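Local atomic coordinates of KLLA0E02245p (Kluyveromyces lactis, PDB entry 4GPS), a protein that removes NAD caps from RNA and also degrades RNA as a 5'-3' exoribonuclease, using a divalent metal cation. Residues E259-I264 / A279-I284. Sequence-based numbering, arbitrary orientation.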
ATOM      1  N   GLU A 259       3.230  -4.627  19.422  1.00 93.21           N
ATOM      2  CA  GLU A 259       1.941  -5.017  18.844  1.00 84.54           C
ATOM      3  C   GLU A 259       1.702  -4.372  17.463  1.00 76.28           C
ATOM      4  O   GLU A 259       2.131  -3.250  17.203  1.00 75.95           O
ATOM      5  CB  GLU A 259       0.841  -4.603  19.827  1.00 85.51           C
ATOM      6  CG  GLU A 259      -0.551  -5.108  19.536  1.00 91.04           C
ATOM      7  CD  GLU A 259      -1.526  -4.790  20.677  1.00 95.84           C
ATOM      8  OE1 GLU A 259      -2.743  -5.052  20.535  1.00100.33           O
ATOM      9  OE2 GLU A 259      -1.076  -4.280  21.726  1.00 94.35           O
ATOM     10  N   LEU A 260       1.014  -5.095  16.586  1.00 66.33           N
ATOM     11  CA  LEU A 260       0.706  -4.611  15.244  1.00 57.93           C
ATOM     12  C   LEU A 260      -0.799  -4.684  14.967  1.00 55.10           C
ATOM     13  O   LEU A 260      -1.512  -5.528  15.520  1.00 53.89           O
ATOM     14  CB  LEU A 260       1.475  -5.441  14.219  1.00 57.13           C
ATOM     15  CG  LEU A 260       2.994  -5.334  14.401  1.00 57.65           C
ATOM     16  CD1 LEU A 260       3.685  -6.487  13.720  1.00 55.19           C
ATOM     17  CD2 LEU A 260       3.479  -3.995  13.859  1.00 56.28           C
ATOM     18  N   TYR A 261      -1.288  -3.798  14.117  1.00 45.09           N
ATOM     19  CA  TYR A 261      -2.708  -3.782  13.805  1.00 42.86           C
ATOM     20  C   TYR A 261      -2.948  -3.890  12.284  1.00 43.90           C
ATOM     21  O   TYR A 261      -2.296  -3.224  11.482  1.00 41.75           O
ATOM     22  CB  TYR A 261      -3.340  -2.516  14.372  1.00 37.39           C
ATOM     23  CG  TYR A 261      -4.832  -2.454  14.180  1.00 45.18           C
ATOM     24  CD1 TYR A 261      -5.706  -3.099  15.062  1.00 43.29           C
ATOM     25  CD2 TYR A 261      -5.379  -1.764  13.094  1.00 44.02           C
ATOM     26  CE1 TYR A 261      -7.079  -3.053  14.864  1.00 45.00           C
ATOM     27  CE2 TYR A 261      -6.747  -1.712  12.889  1.00 44.99           C
ATOM     28  CZ  TYR A 261      -7.590  -2.353  13.767  1.00 46.63           C
ATOM     29  OH  TYR A 261      -8.935  -2.304  13.521  1.00 47.24           O
ATOM     30  N   TYR A 262      -3.891  -4.741  11.897  1.00 44.80           N
ATOM     31  CA  TYR A 262      -4.173  -4.981  10.494  1.00 37.83           C
ATOM     32  C   TYR A 262      -5.646  -4.867  10.116  1.00 41.58           C
ATOM     33  O   TYR A 262      -6.551  -5.325  10.841  1.00 38.95           O
ATOM     34  CB  TYR A 262      -3.721  -6.382  10.122  1.00 41.43           C
ATOM     35  CG  TYR A 262      -2.269  -6.671  10.334  1.00 48.27           C
ATOM     36  CD1 TYR A 262      -1.299  -6.222   9.425  1.00 48.61           C
ATOM     37  CD2 TYR A 262      -1.856  -7.448  11.415  1.00 52.66           C
ATOM     38  CE1 TYR A 262       0.050  -6.553   9.580  1.00 47.06           C
ATOM     39  CE2 TYR A 262      -0.511  -7.790  11.586  1.00 51.48           C
ATOM     40  CZ  TYR A 262       0.435  -7.343  10.659  1.00 50.75           C
ATOM     41  OH  TYR A 262       1.740  -7.744  10.786  1.00 48.26           O
ATOM     42  N   SER A 263      -5.878  -4.278   8.951  1.00 36.90           N
ATOM     43  CA  SER A 263      -7.219  -4.137   8.433  1.00 32.11           C
ATOM     44  C   SER A 263      -7.245  -5.065   7.233  1.00 33.65           C
ATOM     45  O   SER A 263      -6.339  -5.037   6.416  1.00 38.01           O
ATOM     46  CB  SER A 263      -7.466  -2.705   7.982  1.00 31.96           C
ATOM     47  OG  SER A 263      -8.711  -2.563   7.313  1.00 35.73           O
ATOM     48  N   ILE A 264      -8.255  -5.917   7.152  1.00 36.82           N
ATOM     49  CA  ILE A 264      -8.372  -6.814   6.028  1.00 37.56           C
ATOM     50  C   ILE A 264      -9.484  -6.230   5.173  1.00 38.46           C
ATOM     51  O   ILE A 264     -10.620  -6.146   5.631  1.00 40.34           O
ATOM     52  CB  ILE A 264      -8.725  -8.233   6.464  1.00 36.58           C
ATOM     53  CG1 ILE A 264      -7.489  -8.998   6.955  1.00 41.31           C
ATOM     54  CG2 ILE A 264      -9.095  -9.030   5.235  1.00 32.07           C
ATOM     55  CD1 ILE A 264      -6.691  -8.398   7.978  1.00 45.04           C
ATOM     56  N   ALA A 279      -3.634  -4.957   5.323  1.00 34.31           N
ATOM     57  CA  ALA A 279      -2.833  -3.739   5.466  1.00 36.86           C
ATOM     58  C   ALA A 279      -2.580  -3.416   6.915  1.00 38.28           C
ATOM     59  O   ALA A 279      -3.467  -3.535   7.754  1.00 43.01           O
ATOM     60  CB  ALA A 279      -3.550  -2.544   4.797  1.00 38.87           C
ATOM     61  N   GLU A 280      -1.365  -3.013   7.225  1.00 41.51           N
ATOM     62  CA  GLU A 280      -1.073  -2.640   8.589  1.00 43.82           C
ATOM     63  C   GLU A 280      -1.442  -1.162   8.689  1.00 44.94           C
ATOM     64  O   GLU A 280      -1.025  -0.360   7.834  1.00 43.75           O
ATOM     65  CB  GLU A 280       0.411  -2.841   8.905  1.00 49.43           C
ATOM     66  CG  GLU A 280       0.862  -2.015  10.117  1.00 70.65           C
ATOM     67  CD  GLU A 280       2.303  -2.278  10.534  1.00 81.23           C
ATOM     68  OE1 GLU A 280       2.739  -1.666  11.543  1.00 84.78           O
ATOM     69  OE2 GLU A 280       2.984  -3.095   9.858  1.00 83.48           O
ATOM     70  N   MET A 281      -2.242  -0.819   9.705  1.00 43.45           N
ATOM     71  CA  MET A 281      -2.673   0.556   9.953  1.00 42.27           C
ATOM     72  C   MET A 281      -1.911   1.059  11.162  1.00 46.13           C
ATOM     73  O   MET A 281      -1.887   0.398  12.200  1.00 47.92           O
ATOM     74  CB  MET A 281      -4.168   0.609  10.254  1.00 40.96           C
ATOM     75  CG  MET A 281      -5.020  -0.093   9.199  1.00 48.56           C
ATOM     76  SD  MET A 281      -5.177   0.807   7.572  1.00 51.65           S
ATOM     77  CE  MET A 281      -3.784   0.165   6.719  1.00 50.04           C
ATOM     78  N   ASP A 282      -1.292   2.229  11.026  1.00 47.35           N
ATOM     79  CA  ASP A 282      -0.530   2.823  12.104  1.00 47.14           C
ATOM     80  C   ASP A 282      -1.395   3.327  13.221  1.00 45.33           C
ATOM     81  O   ASP A 282      -1.020   3.234  14.386  1.00 47.31           O
ATOM     82  CB  ASP A 282       0.286   4.015  11.617  1.00 55.32           C
ATOM     83  CG  ASP A 282       1.276   3.658  10.558  1.00 54.81           C
ATOM     84  OD1 ASP A 282       1.822   2.532  10.587  1.00 61.83           O
ATOM     85  OD2 ASP A 282       1.505   4.533   9.698  1.00 57.39           O
ATOM     86  N   SER A 283      -2.564   3.855  12.883  1.00 45.43           N
ATOM     87  CA  SER A 283      -3.402   4.401  13.931  1.00 43.88           C
ATOM     88  C   SER A 283      -4.751   4.814  13.450  1.00 45.02           C
ATOM     89  O   SER A 283      -5.029   4.809  12.245  1.00 46.53           O
ATOM     90  CB  SER A 283      -2.746   5.659  14.491  1.00 49.63           C
ATOM     91  OG  SER A 283      -2.810   6.726  13.532  1.00 43.41           O
ATOM     92  N   ILE A 284      -5.588   5.191  14.414  1.00 44.26           N
ATOM     93  CA  ILE A 284      -6.918   5.713  14.117  1.00 47.10           C
ATOM     94  C   ILE A 284      -6.991   7.109  14.702  1.00 43.47           C
ATOM     95  O   ILE A 284      -6.459   7.362  15.786  1.00 41.34           O
ATOM     96  CB  ILE A 284      -8.074   4.958  14.779  1.00 53.96           C
ATOM     97  CG1 ILE A 284      -8.135   3.518  14.284  1.00 65.17           C
ATOM     98  CG2 ILE A 284      -9.392   5.626  14.384  1.00 52.45           C
ATOM     99  CD1 ILE A 284      -7.190   2.584  15.004  1.00 73.37           C
TER
HETATM  100  O   HOH W   1       0.047  -1.107  13.581  1.00 54.04           O
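Backbone hydrogen bonds join Ser263 and Ala279 in both directions: Ser263 N donates to Ala279 O at 2.8 Å, and Ala279 N returns a bond to Ser263 O. A third bond, from Met281 N to Tyr261 O (3.0 Å), is more bent, 153° at the hydrogen. Between them Tyr262 and Glu280 face each other as an antiparallel non-hydrogen-bonded pair, where Glu280 CA adds a CA-H...O contact to Tyr261 O at 3.2 Å. At Met281 the strands begin to part: its N still bonds directly, but Met281 O takes a bond of 2.8 Å from a water that accepts from Tyr261 N and reaches Glu280 OE1 only weakly.

On the face shared by Leu260, Tyr262 and Glu280, the CD1-CE1 side of the Tyr262 ring meets the start of the Glu280 side chain obliquely, CE1 3.8 Å from Glu280 CB. Because its CG points away from the backbone N (chi1 159°) and the chain stays extended, Glu280 runs on towards Leu260, whose CD2 methyl meets Glu280 OE1 at 3.4 Å. The other face carries Ser263 and Met281, where Ser263 CB touches Met281 CG at 3.8 Å; Ser263 OG turns to Glu88 of strand 86-95. Met281 CB meets the Tyr261 ring in plane, at its CD2 edge, while the hydroxyl of that ring bonds to Tyr291.

The pairing belongs to the hairpin of strands 259-268 and 273-285 in the PD-(D/E)XK nuclease fold. Asp282, a ligand of the divalent metal cation, directly follows Met281, and its OD2 accepts from Ile294 N. Glu280, probably a substrate-binding residue, bonds weakly through its N to a citrate, not to strand 259-268; main-chain bonds of Ala279 and Met281, on either side, fix its position.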